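Local coordinates for galactofuranose-binding protein YtfQ (Escherichia coli, PDB 2VK2), which binds alpha- and beta-galactofuranose in the periplasm as the solute-binding component of the YtfQRT-YjfF ABC transporter, at residues A[133-138]-A[196-201]. Numbering follows the deposited sequence. Where two conformers were deposited one is given.
With GZL (beta-D-galactofuranose), chain B.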
ATOM      1  N   GLU A 133      -0.632   4.768 -15.835  1.00  8.19           N
ATOM      2  CA  GLU A 133      -0.835   4.167 -14.524  1.00  8.06           C
ATOM      3  C   GLU A 133       0.248   3.148 -14.209  1.00  8.10           C
ATOM      4  O   GLU A 133       0.488   2.229 -14.990  1.00  8.22           O
ATOM      5  CB  GLU A 133      -2.214   3.503 -14.462  1.00  7.99           C
ATOM      6  CG  GLU A 133      -2.529   2.819 -13.128  1.00  8.32           C
ATOM      7  CD  GLU A 133      -3.908   2.198 -13.099  1.00  8.57           C
ATOM      8  OE1 GLU A 133      -4.328   1.636 -14.133  1.00 10.06           O
ATOM      9  OE2 GLU A 133      -4.567   2.264 -12.041  1.00  8.66           O
ATOM     10  N   LEU A 134       0.895   3.325 -13.061  1.00  7.84           N
ATOM     11  CA  LEU A 134       1.822   2.345 -12.526  1.00  8.02           C
ATOM     12  C   LEU A 134       1.080   1.571 -11.446  1.00  7.89           C
ATOM     13  O   LEU A 134       0.857   2.076 -10.345  1.00  7.65           O
ATOM     14  CB  LEU A 134       3.065   3.028 -11.954  1.00  8.26           C
ATOM     15  CG  LEU A 134       3.914   3.780 -12.985  1.00  8.92           C
ATOM     16  CD1 LEU A 134       4.983   4.624 -12.304  1.00  9.22           C
ATOM     17  CD2 LEU A 134       4.546   2.811 -13.971  1.00 10.30           C
ATOM     18  N   GLN A 135       0.668   0.349 -11.773  1.00  8.08           N
ATOM     19  CA  GLN A 135      -0.085  -0.473 -10.834  1.00  8.30           C
ATOM     20  C   GLN A 135       0.825  -1.139  -9.824  1.00  8.15           C
ATOM     21  O   GLN A 135       2.009  -1.340 -10.068  1.00  8.25           O
ATOM     22  CB  GLN A 135      -0.863  -1.573 -11.558  1.00  8.19           C
ATOM     23  CG  GLN A 135      -1.852  -1.094 -12.595  1.00  9.32           C
ATOM     24  CD  GLN A 135      -2.701  -2.231 -13.129  1.00 10.07           C
ATOM     25  OE1 GLN A 135      -3.048  -3.162 -12.396  1.00 13.90           O
ATOM     26  NE2 GLN A 135      -3.043  -2.162 -14.409  1.00 12.03           N
ATOM     27  N   GLY A 136       0.244  -1.517  -8.694  1.00  8.27           N
ATOM     28  CA  GLY A 136       0.933  -2.344  -7.723  1.00  8.53           C
ATOM     29  C   GLY A 136       1.009  -3.784  -8.190  1.00  8.85           C
ATOM     30  O   GLY A 136       0.594  -4.118  -9.301  1.00  8.91           O
ATOM     31  N   THR A 137       1.548  -4.629  -7.322  1.00  9.28           N
ATOM     32  CA  THR A 137       1.690  -6.057  -7.568  1.00  9.54           C
ATOM     33  C   THR A 137       0.398  -6.671  -8.096  1.00  9.53           C
ATOM     34  O   THR A 137      -0.673  -6.457  -7.535  1.00  9.09           O
ATOM     35  CB  THR A 137       2.094  -6.755  -6.261  1.00  9.77           C
ATOM     36  OG1 THR A 137       3.351  -6.227  -5.820  1.00 10.34           O
ATOM     37  CG2 THR A 137       2.203  -8.264  -6.443  1.00 10.57           C
ATOM     38  N   VAL A 138       0.512  -7.422  -9.188  1.00  9.72           N
ATOM     39  CA  VAL A 138      -0.644  -8.062  -9.802  1.00 10.05           C
ATOM     40  C   VAL A 138      -1.287  -9.018  -8.800  1.00  9.56           C
ATOM     41  O   VAL A 138      -0.608  -9.851  -8.203  1.00  9.59           O
ATOM     42  CB  VAL A 138      -0.255  -8.823 -11.092  1.00 10.47           C
ATOM     43  CG1 VAL A 138      -1.438  -9.609 -11.631  1.00 11.47           C
ATOM     44  CG2 VAL A 138       0.262  -7.853 -12.140  1.00 11.52           C
ATOM     45  N   TYR A 196      -0.241   8.209 -12.524  1.00  7.56           N
ATOM     46  CA  TYR A 196      -0.925   7.729 -11.334  1.00  7.52           C
ATOM     47  C   TYR A 196      -0.213   6.462 -10.905  1.00  7.42           C
ATOM     48  O   TYR A 196      -0.211   5.475 -11.638  1.00  7.86           O
ATOM     49  CB  TYR A 196      -2.398   7.426 -11.639  1.00  7.55           C
ATOM     50  CG  TYR A 196      -3.132   6.708 -10.521  1.00  7.51           C
ATOM     51  CD1 TYR A 196      -3.048   7.155  -9.205  1.00  7.83           C
ATOM     52  CD2 TYR A 196      -3.915   5.584 -10.782  1.00  7.37           C
ATOM     53  CE1 TYR A 196      -3.711   6.503  -8.179  1.00  7.43           C
ATOM     54  CE2 TYR A 196      -4.588   4.926  -9.758  1.00  7.54           C
ATOM     55  CZ  TYR A 196      -4.484   5.394  -8.460  1.00  7.28           C
ATOM     56  OH  TYR A 196      -5.139   4.766  -7.425  1.00  7.60           O
ATOM     57  N   ALA A 197       0.405   6.489  -9.729  1.00  7.37           N
ATOM     58  CA  ALA A 197       1.102   5.316  -9.220  1.00  7.71           C
ATOM     59  C   ALA A 197       0.402   4.819  -7.968  1.00  7.56           C
ATOM     60  O   ALA A 197       0.053   5.601  -7.084  1.00  7.62           O
ATOM     61  CB  ALA A 197       2.551   5.640  -8.929  1.00  7.83           C
ATOM     62  N   HIS A 198       0.206   3.507  -7.884  1.00  7.38           N
ATOM     63  CA  HIS A 198      -0.479   2.915  -6.735  1.00  7.42           C
ATOM     64  C   HIS A 198       0.302   3.048  -5.432  1.00  7.46           C
ATOM     65  O   HIS A 198      -0.276   2.910  -4.364  1.00  7.90           O
ATOM     66  CB  HIS A 198      -0.813   1.452  -7.002  1.00  7.36           C
ATOM     67  CG  HIS A 198      -1.854   1.261  -8.055  1.00  7.12           C
ATOM     68  ND1 HIS A 198      -2.386   0.025  -8.345  1.00  7.45           N
ATOM     69  CD2 HIS A 198      -2.474   2.144  -8.874  1.00  7.44           C
ATOM     70  CE1 HIS A 198      -3.275   0.152  -9.313  1.00  7.79           C
ATOM     71  NE2 HIS A 198      -3.354   1.427  -9.648  1.00  7.77           N
ATOM     72  N   ASN A 199       1.603   3.320  -5.513  1.00  7.48           N
ATOM     73  CA  ASN A 199       2.333   3.806  -4.347  1.00  7.47           C
ATOM     74  C   ASN A 199       3.314   4.916  -4.697  1.00  7.79           C
ATOM     75  O   ASN A 199       3.682   5.092  -5.860  1.00  7.52           O
ATOM     76  CB  ASN A 199       2.988   2.668  -3.531  1.00  7.42           C
ATOM     77  CG  ASN A 199       4.277   2.121  -4.142  1.00  7.29           C
ATOM     78  OD1 ASN A 199       4.600   2.357  -5.298  1.00  8.33           O
ATOM     79  ND2 ASN A 199       5.003   1.340  -3.347  1.00  7.09           N
ATOM     80  N   ASP A 200       3.703   5.676  -3.677  1.00  7.82           N
ATOM     81  CA  ASP A 200       4.664   6.767  -3.836  1.00  8.09           C
ATOM     82  C   ASP A 200       5.982   6.298  -4.437  1.00  8.36           C
ATOM     83  O   ASP A 200       6.540   6.969  -5.297  1.00  8.17           O
ATOM     84  CB  ASP A 200       4.995   7.423  -2.490  1.00  8.08           C
ATOM     85  CG  ASP A 200       3.842   8.213  -1.893  1.00  7.75           C
ATOM     86  OD1 ASP A 200       2.926   8.677  -2.611  1.00  7.97           O
ATOM     87  OD2 ASP A 200       3.881   8.390  -0.666  1.00  8.51           O
ATOM     88  N   ASP A 201       6.491   5.159  -3.969  0.50  8.44           N
ATOM     89  CA  ASP A 201       7.803   4.678  -4.414  0.50  8.66           C
ATOM     90  C   ASP A 201       7.875   4.526  -5.930  0.50  8.51           C
ATOM     91  O   ASP A 201       8.839   4.970  -6.549  0.50  8.66           O
ATOM     92  CB  ASP A 201       8.181   3.359  -3.726  0.50  8.79           C
ATOM     93  CG  ASP A 201       8.742   3.565  -2.328  0.50  9.23           C
ATOM     94  OD1 ASP A 201       8.300   4.498  -1.627  0.50  9.82           O
ATOM     95  OD2 ASP A 201       9.628   2.783  -1.926  0.50  9.82           O
TER
HETATM   96  C6  GZL B1298      -0.699  -0.889   1.428  0.50  7.98           C
HETATM   97  C5  GZL B1298       0.012  -1.804   0.741  0.50  7.34           C
HETATM   98  C4  GZL B1298       1.090  -1.456  -0.269  0.50  6.57           C
HETATM   99  C3  GZL B1298       1.687  -0.077  -0.335  0.50  7.04           C
HETATM  100  C2  GZL B1298       3.008  -0.155  -0.421  0.50  6.32           C
HETATM  101  O6  GZL B1298      -1.653  -1.251   2.292  0.50  8.31           O
HETATM  102  O5  GZL B1298      -0.292  -3.100   0.875  0.50  5.34           O
HETATM  103  O4  GZL B1298       2.236  -2.296  -0.079  0.50  6.19           O
HETATM  104  O3  GZL B1298       0.952   1.028  -0.389  0.50  6.48           O
HETATM  105  C1  GZL B1298       3.451  -1.568  -0.292  0.50  6.17           C
HETATM  106  O2  GZL B1298       3.892   0.834  -0.568  0.50  4.73           O
HETATM  107  O1  GZL B1298       4.096  -2.030  -1.474  0.50  6.43           O
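Leu134 N donates to Tyr196 O at 2.8 Å, and His198 N donates to Leu134 O at 2.9 Å; the two bonds hold parallel strands 129-135 and 194-197 together in one lobe of a periplasmic sugar-binding fold, at the C-terminal strand ends that face the ligand cleft. Just past the strand end, His198 reaches across to the other strand. Its NE2 donates to Glu133 OE2 (2.8 Å): the acceptor lies near the imidazole plane, whereas the donor stands 44° out of the carboxylate plane. Glu133, extended with CG anti to the backbone N (chi1 179°), divides its oxygens, since OE1 is hydrogen-bonded to Ser165 OG and forms a salt bridge with Lys147 NZ. Gln135 CA sits over one face of the imidazole, 3.6 Å from its centroid, a CH-pi contact. An alanine in place of His198 would probably leave Glu133 OE2 without this donor and open a gap against Gln135 CA, where the ring had been. On the sheet face opposite Glu133 and Tyr196, Leu134 CB meets Ala197 CB at 4.0 Å. Next in the chain, Asn199 N-caps helix 200-212, its OD1 accepting from Met202 N, while ND2 donates to Phe170 O and, almost straight at 174°, to galactofuranose O2, 3.0 Å from Asn199 ND2.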